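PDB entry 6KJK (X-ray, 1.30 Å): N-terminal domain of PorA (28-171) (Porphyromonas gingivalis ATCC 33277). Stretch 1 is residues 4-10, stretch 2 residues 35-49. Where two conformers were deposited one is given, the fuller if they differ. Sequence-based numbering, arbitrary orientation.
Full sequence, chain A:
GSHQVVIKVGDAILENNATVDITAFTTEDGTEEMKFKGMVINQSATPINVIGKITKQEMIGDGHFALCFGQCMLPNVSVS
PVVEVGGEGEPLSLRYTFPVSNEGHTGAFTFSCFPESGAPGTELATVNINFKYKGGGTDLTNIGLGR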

ATOM      1  N   GLN A   4     -17.191  -6.992  -2.178  1.00 22.58           N
ATOM      2  CA  GLN A   4     -17.796  -5.702  -1.839  1.00 22.54           C
ATOM      3  C   GLN A   4     -16.772  -4.655  -1.417  1.00 16.82           C
ATOM      4  O   GLN A   4     -17.057  -3.473  -1.446  1.00 18.61           O
ATOM      5  CB  GLN A   4     -18.855  -5.855  -0.741  1.00 29.77           C
ATOM      6  CG  GLN A   4     -19.933  -6.906  -1.029  1.00 37.23           C
ATOM      7  CD  GLN A   4     -21.126  -6.356  -1.789  1.00 36.89           C
ATOM      8  OE1 GLN A   4     -21.527  -5.208  -1.600  1.00 34.87           O
ATOM      9  NE2 GLN A   4     -21.699  -7.177  -2.661  1.00 45.53           N
ATOM     10  N   VAL A   5     -15.566  -5.073  -1.041  1.00 15.94           N
ATOM     11  CA  VAL A   5     -14.484  -4.144  -0.715  1.00 13.48           C
ATOM     12  C   VAL A   5     -13.509  -4.161  -1.875  1.00 12.23           C
ATOM     13  O   VAL A   5     -13.072  -5.241  -2.302  1.00 15.54           O
ATOM     14  CB  VAL A   5     -13.774  -4.538   0.587  1.00 15.32           C
ATOM     15  CG1 VAL A   5     -12.598  -3.618   0.827  1.00 16.65           C
ATOM     16  CG2 VAL A   5     -14.762  -4.478   1.728  1.00 20.15           C
ATOM     17  N   VAL A   6     -13.182  -2.986  -2.401  1.00 12.15           N
ATOM     18  CA  VAL A   6     -12.275  -2.853  -3.531  1.00 11.39           C
ATOM     19  C   VAL A   6     -11.212  -1.813  -3.214  1.00 11.71           C
ATOM     20  O   VAL A   6     -11.368  -0.971  -2.320  1.00 11.41           O
ATOM     21  CB  VAL A   6     -12.978  -2.514  -4.871  1.00 12.96           C
ATOM     22  CG1 VAL A   6     -14.023  -3.576  -5.188  1.00 14.04           C
ATOM     23  CG2 VAL A   6     -13.647  -1.139  -4.820  1.00 12.28           C
ATOM     24  N   ILE A   7     -10.134  -1.868  -3.979  1.00  9.96           N
ATOM     25  CA  ILE A   7      -9.090  -0.857  -3.960  1.00 10.50           C
ATOM     26  C   ILE A   7      -9.156  -0.111  -5.281  1.00 11.41           C
ATOM     27  O   ILE A   7      -9.285  -0.731  -6.346  1.00 12.05           O
ATOM     28  CB  ILE A   7      -7.719  -1.506  -3.720  1.00 11.42           C
ATOM     29  CG1 ILE A   7      -7.722  -2.138  -2.312  1.00 12.89           C
ATOM     30  CG2 ILE A   7      -6.598  -0.486  -3.839  1.00 12.87           C
ATOM     31  CD1 ILE A   7      -6.623  -3.175  -2.078  1.00 15.92           C
ATOM     32  N   LYS A   8      -9.140   1.209  -5.210  1.00 11.23           N
ATOM     33  CA  LYS A   8      -9.185   2.083  -6.363  1.00 11.28           C
ATOM     34  C   LYS A   8      -7.864   2.837  -6.458  1.00 11.00           C
ATOM     35  O   LYS A   8      -7.329   3.310  -5.442  1.00 12.14           O
ATOM     36  CB  LYS A   8     -10.339   3.081  -6.183  1.00 14.12           C
ATOM     37  CG  LYS A   8     -10.623   4.010  -7.335  1.00 16.08           C
ATOM     38  CD  LYS A   8     -11.875   4.825  -7.060  1.00 20.58           C
ATOM     39  CE  LYS A   8     -12.249   5.713  -8.218  1.00 23.59           C
ATOM     40  NZ  LYS A   8     -13.593   6.315  -7.956  1.00 29.81           N
ATOM     41  N   VAL A   9      -7.339   2.971  -7.670  1.00 10.64           N
ATOM     42  CA  VAL A   9      -6.152   3.774  -7.938  1.00 11.83           C
ATOM     43  C   VAL A   9      -6.475   4.711  -9.087  1.00 15.32           C
ATOM     44  O   VAL A   9      -6.986   4.278 -10.130  1.00 14.14           O
ATOM     45  CB  VAL A   9      -4.936   2.906  -8.278  1.00 11.86           C
ATOM     46  CG1 VAL A   9      -3.741   3.779  -8.678  1.00 16.38           C
ATOM     47  CG2 VAL A   9      -4.573   2.088  -7.077  1.00 12.56           C
ATOM     48  N   GLY A  10      -6.186   5.994  -8.900  1.00 14.99           N
ATOM     49  CA  GLY A  10      -6.588   6.970  -9.908  1.00 17.06           C
ATOM     50  C   GLY A  10      -8.087   6.897 -10.059  1.00 14.79           C
ATOM     51  O   GLY A  10      -8.833   6.862  -9.088  1.00 15.24           O
TER
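Stretch 2 35-49: KFKGMVINQSATPIN

Antiparallel pairing of extended strands is a common way for distant parts of a chain to meet, and the N-terminal domain of PorA offers a compact example. Residues 5-9 of the first stretch form one strand; residues 35-42 of the second belong to another, which begins earlier in the chain. Both are extended, with phi between about -98° and -138° and psi between 116° and 162°, save for Gly 38, which is stretched further, to -160° and -166°. Their axes approach to 4.6 Å and their N-to-C directions differ by 151°, so the second strand runs back along the first with the twist usual in a β-sheet. The bonding ladder ends at Gln 43, where psi falls to -5° and the second chain leaves its extended course. It becomes a strand again at Ile 48 and Asn 49.

The register alternates as antiparallel geometry requires. Val 6 faces Ile 41 in a hydrogen-bonded pair: Val 6 N donates to Ile 41 O at 2.9 Å, and Ile 41 N donates to Val 6 O at 2.8 Å. Two residues along, Lys 8 and Met 39 repeat the motif, with Lys 8 N to Met 39 O and Met 39 N to Lys 8 O both 2.8 Å, the latter more bent at 147°. Between these closed rings lies the non-hydrogen-bonded pair Ile 7 with Val 40, CA atoms 4.6 Å apart; a second such pair, Val 5 with Asn 42, CA atoms 4.5 Å apart, lies on the far side of Val 6 and Ile 41. Here CA-H groups turn inward: Val 5 CA lies 3.3 Å from Ile 41 O, and Ile 7 CA 3.3 Å from Met 39 O. At one end Gln 43 N adds a nearly straight bond to Gln 4 O, 2.7 Å long. At the other, a water bridges the chains, accepting from Gly 10 N and donating to Lys 37 O, each at 2.8 Å.

Because successive side chains alternate, the pairing sorts them onto two faces. Val 5, Ile 7, Val 40 and Asn 42 share one, and all four are buried. Val 5 CG1 meets Val 40 CG1 at 3.8 Å, a diagonal contact, while Ile 7 CG1 lies 4.3 Å from Val 40 CG2 directly across. Val 5 CG2 also comes within 4.4 Å of Ile 48 CG2, so the returning chain touches this face too. Asn 42 helps to fix that return: its OD1 accepts from Ser 44 N at 3.0 Å and its ND2 donates to Thr 46 O at 2.8 Å.

The face bearing Val 6, Lys 8, Met 39 and Ile 41 is partly exposed. Val 6 CG2 packs 4.0 Å from Ile 41 CB, and the extended, all-t Lys 8 lays its CD 3.7 Å from Ile 41 CD1, using its aliphatic portion for packing. Beyond the ladder, Val 9 CG2 sits 3.7 Å from Phe 36 CE1, approaching the ring obliquely. Gly 38 leaves room beside this end: a CB there would fall 2.7 Å from Lys 8 O, a clash.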

ATOM      1  N   LYS A  35       5.869   6.746  -3.934  1.00 11.93           N
ATOM      2  CA  LYS A  35       4.609   6.695  -3.203  1.00 11.89           C
ATOM      3  C   LYS A  35       3.508   6.058  -4.021  1.00 13.41           C
ATOM      4  O   LYS A  35       3.263   6.461  -5.165  1.00 15.47           O
ATOM      5  CB  LYS A  35       4.192   8.090  -2.773  1.00 16.53           C
ATOM      6  CG  LYS A  35       2.892   8.128  -2.008  1.00 21.80           C
ATOM      7  CD  LYS A  35       2.545   9.580  -1.766  1.00 33.01           C
ATOM      8  CE  LYS A  35       1.957   9.809  -0.399  1.00 43.41           C
ATOM      9  NZ  LYS A  35       1.018  10.974  -0.397  1.00 46.77           N
ATOM     10  N   PHE A  36       2.817   5.098  -3.423  1.00 11.07           N
ATOM     11  CA  PHE A  36       1.566   4.556  -3.935  1.00 12.01           C
ATOM     12  C   PHE A  36       0.412   5.228  -3.218  1.00 10.86           C
ATOM     13  O   PHE A  36       0.450   5.424  -1.999  1.00 10.94           O
ATOM     14  CB  PHE A  36       1.523   3.048  -3.641  1.00 11.55           C
ATOM     15  CG  PHE A  36       0.173   2.429  -3.831  1.00 10.99           C
ATOM     16  CD1 PHE A  36      -0.207   1.942  -5.063  1.00 12.62           C
ATOM     17  CD2 PHE A  36      -0.735   2.356  -2.800  1.00 12.12           C
ATOM     18  CE1 PHE A  36      -1.446   1.385  -5.249  1.00 13.22           C
ATOM     19  CE2 PHE A  36      -1.983   1.805  -2.981  1.00 14.31           C
ATOM     20  CZ  PHE A  36      -2.334   1.303  -4.214  1.00 13.30           C
ATOM     21  N   LYS A  37      -0.611   5.598  -3.984  1.00 11.26           N
ATOM     22  CA  LYS A  37      -1.809   6.213  -3.432  1.00 11.08           C
ATOM     23  C   LYS A  37      -3.037   5.534  -4.016  1.00 10.15           C
ATOM     24  O   LYS A  37      -3.115   5.315  -5.231  1.00 12.25           O
ATOM     25  CB  LYS A  37      -1.891   7.723  -3.763  1.00 13.87           C
ATOM     26  CG  LYS A  37      -0.947   8.602  -2.933  1.00 27.66           C
ATOM     27  CD  LYS A  37      -0.995  10.037  -3.452  1.00 32.08           C
ATOM     28  CE  LYS A  37      -2.360  10.648  -3.168  1.00 37.52           C
ATOM     29  NZ  LYS A  37      -2.307  12.135  -3.059  1.00 42.05           N
ATOM     30  N   GLY A  38      -4.002   5.244  -3.168  1.00  9.84           N
ATOM     31  CA  GLY A  38      -5.249   4.687  -3.626  1.00 11.62           C
ATOM     32  C   GLY A  38      -6.316   4.914  -2.586  1.00 10.59           C
ATOM     33  O   GLY A  38      -6.166   5.745  -1.678  1.00 10.21           O
ATOM     34  N   MET A  39      -7.419   4.203  -2.739  1.00 11.27           N
ATOM     35  CA  MET A  39      -8.571   4.301  -1.852  0.56 10.70           C
ATOM     36  C   MET A  39      -9.090   2.896  -1.596  1.00 12.85           C
ATOM     37  O   MET A  39      -9.135   2.075  -2.530  1.00 15.21           O
ATOM     38  CB  MET A  39      -9.726   5.081  -2.516  0.56 14.75           C
ATOM     39  CG  MET A  39      -9.406   6.528  -2.859  0.56 16.37           C
ATOM     40  SD  MET A  39      -9.350   7.621  -1.425  0.56 15.02           S
ATOM     41  CE  MET A  39     -10.740   7.030  -0.556  0.56 16.90           C
ATOM     42  N   VAL A  40      -9.502   2.608  -0.370  1.00 10.96           N
ATOM     43  CA  VAL A  40     -10.227   1.375  -0.058  1.00 10.89           C
ATOM     44  C   VAL A  40     -11.699   1.741   0.057  1.00 10.41           C
ATOM     45  O   VAL A  40     -12.073   2.616   0.852  1.00 12.23           O
ATOM     46  CB  VAL A  40      -9.708   0.747   1.239  1.00 10.52           C
ATOM     47  CG1 VAL A  40     -10.512  -0.509   1.528  1.00 14.09           C
ATOM     48  CG2 VAL A  40      -8.234   0.408   1.088  1.00 12.35           C
ATOM     49  N   ILE A  41     -12.545   1.061  -0.724  1.00 11.41           N
ATOM     50  CA  ILE A  41     -13.961   1.407  -0.832  1.00 12.03           C
ATOM     51  C   ILE A  41     -14.794   0.214  -0.424  1.00 12.38           C
ATOM     52  O   ILE A  41     -14.550  -0.896  -0.894  1.00 13.21           O
ATOM     53  CB  ILE A  41     -14.299   1.839  -2.269  1.00 13.08           C
ATOM     54  CG1 ILE A  41     -13.502   3.098  -2.613  1.00 17.77           C
ATOM     55  CG2 ILE A  41     -15.820   2.091  -2.466  1.00 15.72           C
ATOM     56  CD1 ILE A  41     -13.394   3.381  -4.070  1.00 23.10           C
ATOM     57  N   ASN A  42     -15.782   0.430   0.428  1.00 13.26           N
ATOM     58  CA  ASN A  42     -16.753  -0.600   0.750  1.00 12.71           C
ATOM     59  C   ASN A  42     -18.016  -0.280  -0.042  1.00 16.36           C
ATOM     60  O   ASN A  42     -18.646   0.755   0.198  1.00 15.01           O
ATOM     61  CB  ASN A  42     -17.047  -0.569   2.249  1.00 16.32           C
ATOM     62  CG  ASN A  42     -18.269  -1.381   2.623  1.00 17.46           C
ATOM     63  OD1 ASN A  42     -18.637  -2.327   1.920  1.00 17.81           O
ATOM     64  ND2 ASN A  42     -18.904  -1.019   3.747  1.00 18.51           N
ATOM     65  N   GLN A  43     -18.391  -1.164  -0.965  1.00 13.97           N
ATOM     66  CA  GLN A  43     -19.517  -0.918  -1.860  1.00 15.68           C
ATOM     67  C   GLN A  43     -20.860  -1.329  -1.265  1.00 19.23           C
ATOM     68  O   GLN A  43     -21.898  -1.080  -1.887  1.00 22.06           O
ATOM     69  CB  GLN A  43     -19.293  -1.641  -3.188  1.00 17.55           C
ATOM     70  CG  GLN A  43     -18.071  -1.134  -3.905  1.00 16.52           C
ATOM     71  CD  GLN A  43     -17.719  -1.986  -5.114  1.00 15.31           C
ATOM     72  OE1 GLN A  43     -18.050  -3.170  -5.176  1.00 19.66           O
ATOM     73  NE2 GLN A  43     -17.082  -1.379  -6.070  1.00 15.23           N
ATOM     74  N   SER A  44     -20.876  -1.940  -0.092  1.00 19.05           N
ATOM     75  CA  SER A  44     -22.117  -2.304   0.582  1.00 23.01           C
ATOM     76  C   SER A  44     -22.750  -1.100   1.272  1.00 19.46           C
ATOM     77  O   SER A  44     -22.087  -0.132   1.652  1.00 26.02           O
ATOM     78  CB  SER A  44     -21.836  -3.398   1.613  1.00 26.72           C
ATOM     79  OG  SER A  44     -22.999  -3.687   2.374  1.00 33.09           O
ATOM     80  N   ALA A  45     -24.077  -1.174   1.437  1.00 28.80           N
ATOM     81  CA  ALA A  45     -24.782  -0.143   2.186  1.00 29.87           C
ATOM     82  C   ALA A  45     -24.405  -0.148   3.662  1.00 30.76           C
ATOM     83  O   ALA A  45     -24.572   0.875   4.339  1.00 32.57           O
ATOM     84  CB  ALA A  45     -26.294  -0.330   2.036  1.00 33.14           C
ATOM     85  N   THR A  46     -23.892  -1.267   4.166  1.00 23.91           N
ATOM     86  CA  THR A  46     -23.569  -1.423   5.573  1.00 21.00           C
ATOM     87  C   THR A  46     -22.079  -1.162   5.772  1.00 20.37           C
ATOM     88  O   THR A  46     -21.266  -1.790   5.082  1.00 20.46           O
ATOM     89  CB  THR A  46     -23.892  -2.856   5.975  1.00 25.57           C
ATOM     90  OG1 THR A  46     -25.271  -3.126   5.688  1.00 30.94           O
ATOM     91  CG2 THR A  46     -23.653  -3.069   7.455  1.00 28.88           C
ATOM     92  N   PRO A  47     -21.678  -0.245   6.651  1.00 19.08           N
ATOM     93  CA  PRO A  47     -20.243  -0.045   6.914  1.00 17.68           C
ATOM     94  C   PRO A  47     -19.610  -1.303   7.476  1.00 16.03           C
ATOM     95  O   PRO A  47     -20.272  -2.143   8.081  1.00 19.58           O
ATOM     96  CB  PRO A  47     -20.224   1.073   7.961  1.00 19.25           C
ATOM     97  CG  PRO A  47     -21.552   1.759   7.812  1.00 27.14           C
ATOM     98  CD  PRO A  47     -22.521   0.680   7.425  1.00 26.25           C
ATOM     99  N   ILE A  48     -18.301  -1.444   7.238  1.00 14.90           N
ATOM    100  CA  ILE A  48     -17.542  -2.587   7.726  1.00 16.30           C
ATOM    101  C   ILE A  48     -16.265  -2.076   8.376  1.00 15.21           C
ATOM    102  O   ILE A  48     -15.656  -1.107   7.906  1.00 16.69           O
ATOM    103  CB  ILE A  48     -17.252  -3.601   6.589  1.00 17.45           C
ATOM    104  CG1 ILE A  48     -16.536  -4.849   7.089  1.00 20.98           C
ATOM    105  CG2 ILE A  48     -16.481  -2.970   5.457  1.00 18.43           C
ATOM    106  CD1 ILE A  48     -16.334  -5.859   5.970  1.00 24.54           C
ATOM    107  N   ASN A  49     -15.858  -2.725   9.455  1.00 13.77           N
ATOM    108  CA  ASN A  49     -14.590  -2.423  10.095  1.00 12.77           C
ATOM    109  C   ASN A  49     -13.517  -3.333   9.530  1.00 14.04           C
ATOM    110  O   ASN A  49     -13.689  -4.556   9.482  1.00 16.11           O
ATOM    111  CB  ASN A  49     -14.692  -2.630  11.607  1.00 13.99           C
ATOM    112  CG  ASN A  49     -15.474  -1.525  12.294  1.00 15.25           C
ATOM    113  OD1 ASN A  49     -15.872  -0.555  11.668  1.00 15.69           O
ATOM    114  ND2 ASN A  49     -15.647  -1.650  13.598  1.00 18.18           N
TER
HETATM  115  O   HOH W   1      -4.844   6.983  -6.597  1.00 15.89           O